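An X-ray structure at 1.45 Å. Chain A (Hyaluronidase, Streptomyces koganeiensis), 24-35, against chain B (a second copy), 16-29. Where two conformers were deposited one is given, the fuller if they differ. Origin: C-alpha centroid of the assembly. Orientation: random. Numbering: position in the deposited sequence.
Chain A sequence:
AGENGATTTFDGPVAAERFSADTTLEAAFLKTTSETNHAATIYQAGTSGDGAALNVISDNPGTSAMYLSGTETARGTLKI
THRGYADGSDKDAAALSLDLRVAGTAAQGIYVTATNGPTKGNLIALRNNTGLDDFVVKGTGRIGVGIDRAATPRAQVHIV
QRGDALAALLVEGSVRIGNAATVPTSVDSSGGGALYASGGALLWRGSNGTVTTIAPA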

# COMPACT_ATOMS: atom_id res chain seq x y z
N THR A 24 7.61 -27.06 -23.75
CA THR A 24 6.87 -26.01 -24.46
C THR A 24 5.38 -26.10 -24.14
O THR A 24 4.61 -25.21 -24.51
N LEU A 25 4.99 -27.17 -23.46
CA LEU A 25 3.64 -27.28 -22.92
C LEU A 25 3.61 -26.50 -21.62
O LEU A 25 4.65 -26.06 -21.13
N GLU A 26 2.42 -26.34 -21.06
CA GLU A 26 2.34 -25.90 -19.68
C GLU A 26 2.95 -27.00 -18.82
O GLU A 26 2.53 -28.16 -18.90
N ALA A 27 3.94 -26.65 -18.00
CA ALA A 27 4.70 -27.64 -17.25
C ALA A 27 3.87 -28.29 -16.15
O ALA A 27 4.07 -29.47 -15.83
N ALA A 28 2.92 -27.56 -15.57
CA ALA A 28 2.08 -28.13 -14.52
C ALA A 28 0.64 -27.60 -14.52
O ALA A 28 0.40 -26.41 -14.66
N PHE A 29 -0.31 -28.52 -14.37
CA PHE A 29 -1.71 -28.19 -14.17
C PHE A 29 -2.22 -28.98 -12.96
O PHE A 29 -2.35 -30.21 -13.02
N LEU A 30 -2.48 -28.29 -11.86
CA LEU A 30 -2.82 -28.94 -10.61
C LEU A 30 -4.18 -28.44 -10.17
O LEU A 30 -4.30 -27.30 -9.69
N LYS A 31 -5.18 -29.29 -10.33
CA LYS A 31 -6.56 -28.97 -10.00
C LYS A 31 -7.08 -29.90 -8.91
O LYS A 31 -7.00 -31.12 -9.03
N THR A 32 -7.63 -29.30 -7.86
CA THR A 32 -8.21 -30.00 -6.74
C THR A 32 -9.64 -29.49 -6.53
O THR A 32 -9.88 -28.29 -6.59
N THR A 33 -10.57 -30.42 -6.30
CA THR A 33 -11.92 -30.07 -5.89
C THR A 33 -12.15 -30.72 -4.54
O THR A 33 -12.29 -31.95 -4.43
N SER A 34 -12.18 -29.90 -3.49
CA SER A 34 -12.32 -30.40 -2.13
C SER A 34 -12.81 -29.33 -1.16
O SER A 34 -12.70 -28.14 -1.42
N GLU A 35 -13.35 -29.78 -0.03
CA GLU A 35 -13.80 -28.88 1.02
C GLU A 35 -12.82 -28.89 2.19
O GLU A 35 -13.04 -28.21 3.19
N ALA B 16 9.58 -35.06 -16.77
CA ALA B 16 8.50 -35.30 -17.73
C ALA B 16 8.24 -34.06 -18.57
O ALA B 16 8.80 -33.00 -18.31
N GLU B 17 7.41 -34.20 -19.59
CA GLU B 17 7.08 -33.08 -20.47
C GLU B 17 6.04 -32.17 -19.80
O GLU B 17 5.89 -31.01 -20.17
N ARG B 18 5.35 -32.72 -18.81
CA ARG B 18 4.25 -32.01 -18.16
C ARG B 18 3.71 -32.87 -17.02
O ARG B 18 3.71 -34.10 -17.12
N PHE B 19 3.25 -32.23 -15.96
CA PHE B 19 2.58 -32.90 -14.85
C PHE B 19 1.17 -32.34 -14.68
O PHE B 19 0.99 -31.12 -14.61
N SER B 20 0.19 -33.22 -14.60
CA SER B 20 -1.19 -32.78 -14.40
C SER B 20 -1.93 -33.66 -13.42
O SER B 20 -1.69 -34.86 -13.33
N ALA B 21 -2.82 -33.04 -12.66
CA ALA B 21 -3.66 -33.74 -11.71
C ALA B 21 -5.01 -33.06 -11.65
O ALA B 21 -5.10 -31.84 -11.54
N ASP B 22 -6.07 -33.86 -11.77
CA ASP B 22 -7.44 -33.39 -11.58
C ASP B 22 -8.08 -34.33 -10.56
O ASP B 22 -8.50 -35.43 -10.91
N THR B 23 -8.14 -33.88 -9.32
CA THR B 23 -8.30 -34.79 -8.19
C THR B 23 -9.12 -34.19 -7.05
O THR B 23 -9.43 -33.00 -7.04
N THR B 24 -9.48 -35.03 -6.08
CA THR B 24 -10.14 -34.58 -4.85
C THR B 24 -9.15 -34.58 -3.69
O THR B 24 -9.46 -34.08 -2.61
N LEU B 25 -7.97 -35.13 -3.91
CA LEU B 25 -6.87 -35.02 -2.97
C LEU B 25 -6.22 -33.67 -3.18
O LEU B 25 -6.54 -32.97 -4.14
N GLU B 26 -5.31 -33.31 -2.30
CA GLU B 26 -4.41 -32.21 -2.60
C GLU B 26 -3.56 -32.64 -3.79
O GLU B 26 -2.91 -33.68 -3.74
N ALA B 27 -3.57 -31.84 -4.85
CA ALA B 27 -2.91 -32.21 -6.10
C ALA B 27 -1.39 -32.23 -5.97
O ALA B 27 -0.72 -33.04 -6.62
N ALA B 28 -0.83 -31.36 -5.12
CA ALA B 28 0.61 -31.33 -4.94
C ALA B 28 1.06 -30.98 -3.52
O ALA B 28 0.53 -30.06 -2.90
N PHE B 29 2.04 -31.73 -3.02
CA PHE B 29 2.71 -31.43 -1.76
C PHE B 29 4.21 -31.48 -2.00
O PHE B 29 4.78 -32.55 -2.23

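The shortest direct side-chain hydrogen bond between the two stretches is made by Thr A32, whose m rotamer (chi1 -74°) directs its hydroxyl at the turn that follows the chain B strand. There OG1 donates a hydrogen bond to Leu B25 O at 2.8 Å and lies 3.0 Å from Ala B27 N. The turn is itself braced from within chain B, where Leu B25 N donates to Thr B23 OG1 (3.0 Å).

Arg B18 is the chief charged anchor. Its CA-to-CB bond points sideways, but an extended chain (chi1 to chi3 all t) brings the guanidinium back to chain A, where NH1 donates to Glu A26 O at 3.3 Å and forms a salt bridge with Glu A26 OE1 at 3.5 Å. Glu A26 is t at both chi1 and chi2, and NH1 meets both its backbone O and its carboxylate. The same guanidinium lies beside Phe A29 (t), with NH2 3.5 Å from Phe A29 CB.

Two waters extend the polar network. Water 2 accepts from Thr A33 OG1 (2.6 Å) and donates to Asp B22 OD1 (2.7 Å) and Thr B23 O (2.8 Å), tying both chains together. Water 1 donates to Glu B17 OE2 (2.9 Å) and takes a weak bond from Thr A24 N (3.4 Å). Lys A31, fully extended, runs alongside Asp B22, its CD 3.5 Å from OD1; the charges stay apart, with Lys A31 NZ 4.2 Å from Asp B22 OD2.

Apolar packing centres on Leu A30 (m, t), on the sheet face shared with Ala A28, Thr A32, Phe B19, Ala B21 and Thr B23. Its CB meets Ala B27 CB at 3.8 Å, CD1 reaches Ala B28 CB at 3.7 Å, and CD2 lies 4.3 Å from Ala B21 CB. Farther out, Leu A25 (m, t) points toward chain B and rests CD1 3.6 Å from Glu B17 CD.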

# COMPACT_ATOMS: atom_id res chain seq x y z
CB THR A 24 7.06 -26.09 -25.98
OG1 THR A 24 6.61 -27.37 -26.45
CG2 THR A 24 8.52 -25.90 -26.35
CB LEU A 25 3.30 -28.73 -22.60
CG LEU A 25 3.47 -29.75 -23.72
CD1 LEU A 25 3.02 -31.11 -23.24
CD2 LEU A 25 2.70 -29.32 -24.96
CB GLU A 26 0.89 -25.64 -19.26
CG GLU A 26 0.74 -25.34 -17.77
CD GLU A 26 -0.65 -24.87 -17.40
OE1 GLU A 26 -1.62 -25.54 -17.81
OE2 GLU A 26 -0.76 -23.83 -16.72
CB ALA A 27 5.97 -27.01 -16.66
CB ALA A 28 2.72 -27.91 -13.17
CB PHE A 29 -2.54 -28.51 -15.42
CG PHE A 29 -4.00 -28.19 -15.28
CD1 PHE A 29 -4.48 -26.93 -15.56
CD2 PHE A 29 -4.90 -29.16 -14.86
CE1 PHE A 29 -5.83 -26.63 -15.43
CE2 PHE A 29 -6.24 -28.88 -14.73
CZ PHE A 29 -6.71 -27.61 -15.01
CB LEU A 30 -1.76 -28.65 -9.55
CG LEU A 30 -0.34 -29.08 -9.94
CD1 LEU A 30 0.68 -28.45 -9.02
CD2 LEU A 30 -0.20 -30.60 -9.91
CB LYS A 31 -7.45 -29.04 -11.24
CG LYS A 31 -8.94 -28.87 -10.95
CD LYS A 31 -9.75 -28.93 -12.23
CE LYS A 31 -11.22 -28.66 -11.97
NZ LYS A 31 -12.04 -28.76 -13.21
CB THR A 32 -7.39 -29.78 -5.44
OG1 THR A 32 -6.17 -30.53 -5.49
CG2 THR A 32 -8.17 -30.19 -4.19
CB THR A 33 -12.96 -30.54 -6.92
OG1 THR A 33 -12.52 -30.19 -8.24
CG2 THR A 33 -14.32 -29.89 -6.65
CB SER A 34 -10.97 -30.91 -1.63
OG SER A 34 -11.10 -31.50 -0.34
CB GLU A 35 -15.20 -29.26 1.50
CG GLU A 35 -16.30 -28.97 0.50
CD GLU A 35 -17.68 -29.35 1.01
OE1 GLU A 35 -17.77 -29.90 2.13
OE2 GLU A 35 -18.67 -29.09 0.30
CB ALA B 16 7.22 -35.74 -16.99
CB GLU B 17 6.55 -33.58 -21.82
CG GLU B 17 6.38 -32.48 -22.88
CD GLU B 17 5.87 -33.00 -24.22
OE1 GLU B 17 5.38 -34.15 -24.27
OE2 GLU B 17 5.97 -32.26 -25.22
CB ARG B 18 3.14 -31.74 -19.18
CG ARG B 18 1.79 -31.35 -18.60
CD ARG B 18 0.82 -31.01 -19.72
NE ARG B 18 -0.58 -31.03 -19.29
CZ ARG B 18 -1.25 -29.97 -18.86
NH1 ARG B 18 -0.67 -28.78 -18.77
NH2 ARG B 18 -2.52 -30.10 -18.50
CB PHE B 19 3.35 -32.70 -13.54
CG PHE B 19 4.77 -33.15 -13.61
CD1 PHE B 19 5.09 -34.49 -13.49
CD2 PHE B 19 5.79 -32.24 -13.82
CE1 PHE B 19 6.41 -34.92 -13.55
CE2 PHE B 19 7.11 -32.66 -13.88
CZ PHE B 19 7.41 -34.00 -13.75
CB SER B 20 -1.93 -32.71 -15.74
OG SER B 20 -2.12 -34.01 -16.27
CB ALA B 21 -3.01 -33.78 -10.33
CB ASP B 22 -8.22 -33.42 -12.89
CG ASP B 22 -9.57 -32.72 -12.79
OD1 ASP B 22 -9.99 -32.39 -11.66
OD2 ASP B 22 -10.22 -32.52 -13.84
CB THR B 23 -6.90 -35.20 -7.67
OG1 THR B 23 -7.03 -36.09 -6.56
CG2 THR B 23 -6.10 -33.95 -7.25
CB THR B 24 -11.34 -35.45 -4.48
OG1 THR B 24 -10.92 -36.81 -4.29
CG2 THR B 24 -12.40 -35.40 -5.57
CB LEU B 25 -5.82 -36.10 -3.21
CG LEU B 25 -6.30 -37.55 -3.27
CD1 LEU B 25 -5.10 -38.46 -3.46
CD2 LEU B 25 -7.06 -37.89 -2.00
CB GLU B 26 -3.53 -31.85 -1.41
CG GLU B 26 -2.47 -30.81 -1.73
CD GLU B 26 -1.74 -30.31 -0.51
OE1 GLU B 26 -1.29 -31.15 0.30
OE2 GLU B 26 -1.64 -29.07 -0.34
CB ALA B 27 -3.34 -31.29 -7.24
CB ALA B 28 1.24 -30.38 -5.94
CB PHE B 29 2.29 -32.43 -0.67
CG PHE B 29 2.94 -32.18 0.66
CD1 PHE B 29 2.39 -31.29 1.57
CD2 PHE B 29 4.12 -32.82 1.00
CE1 PHE B 29 2.99 -31.06 2.80
CE2 PHE B 29 4.73 -32.60 2.22
CZ PHE B 29 4.16 -31.71 3.12
O HOH W 1 7.94 -30.19 -25.02
O HOH W 2 -10.94 -32.01 -9.18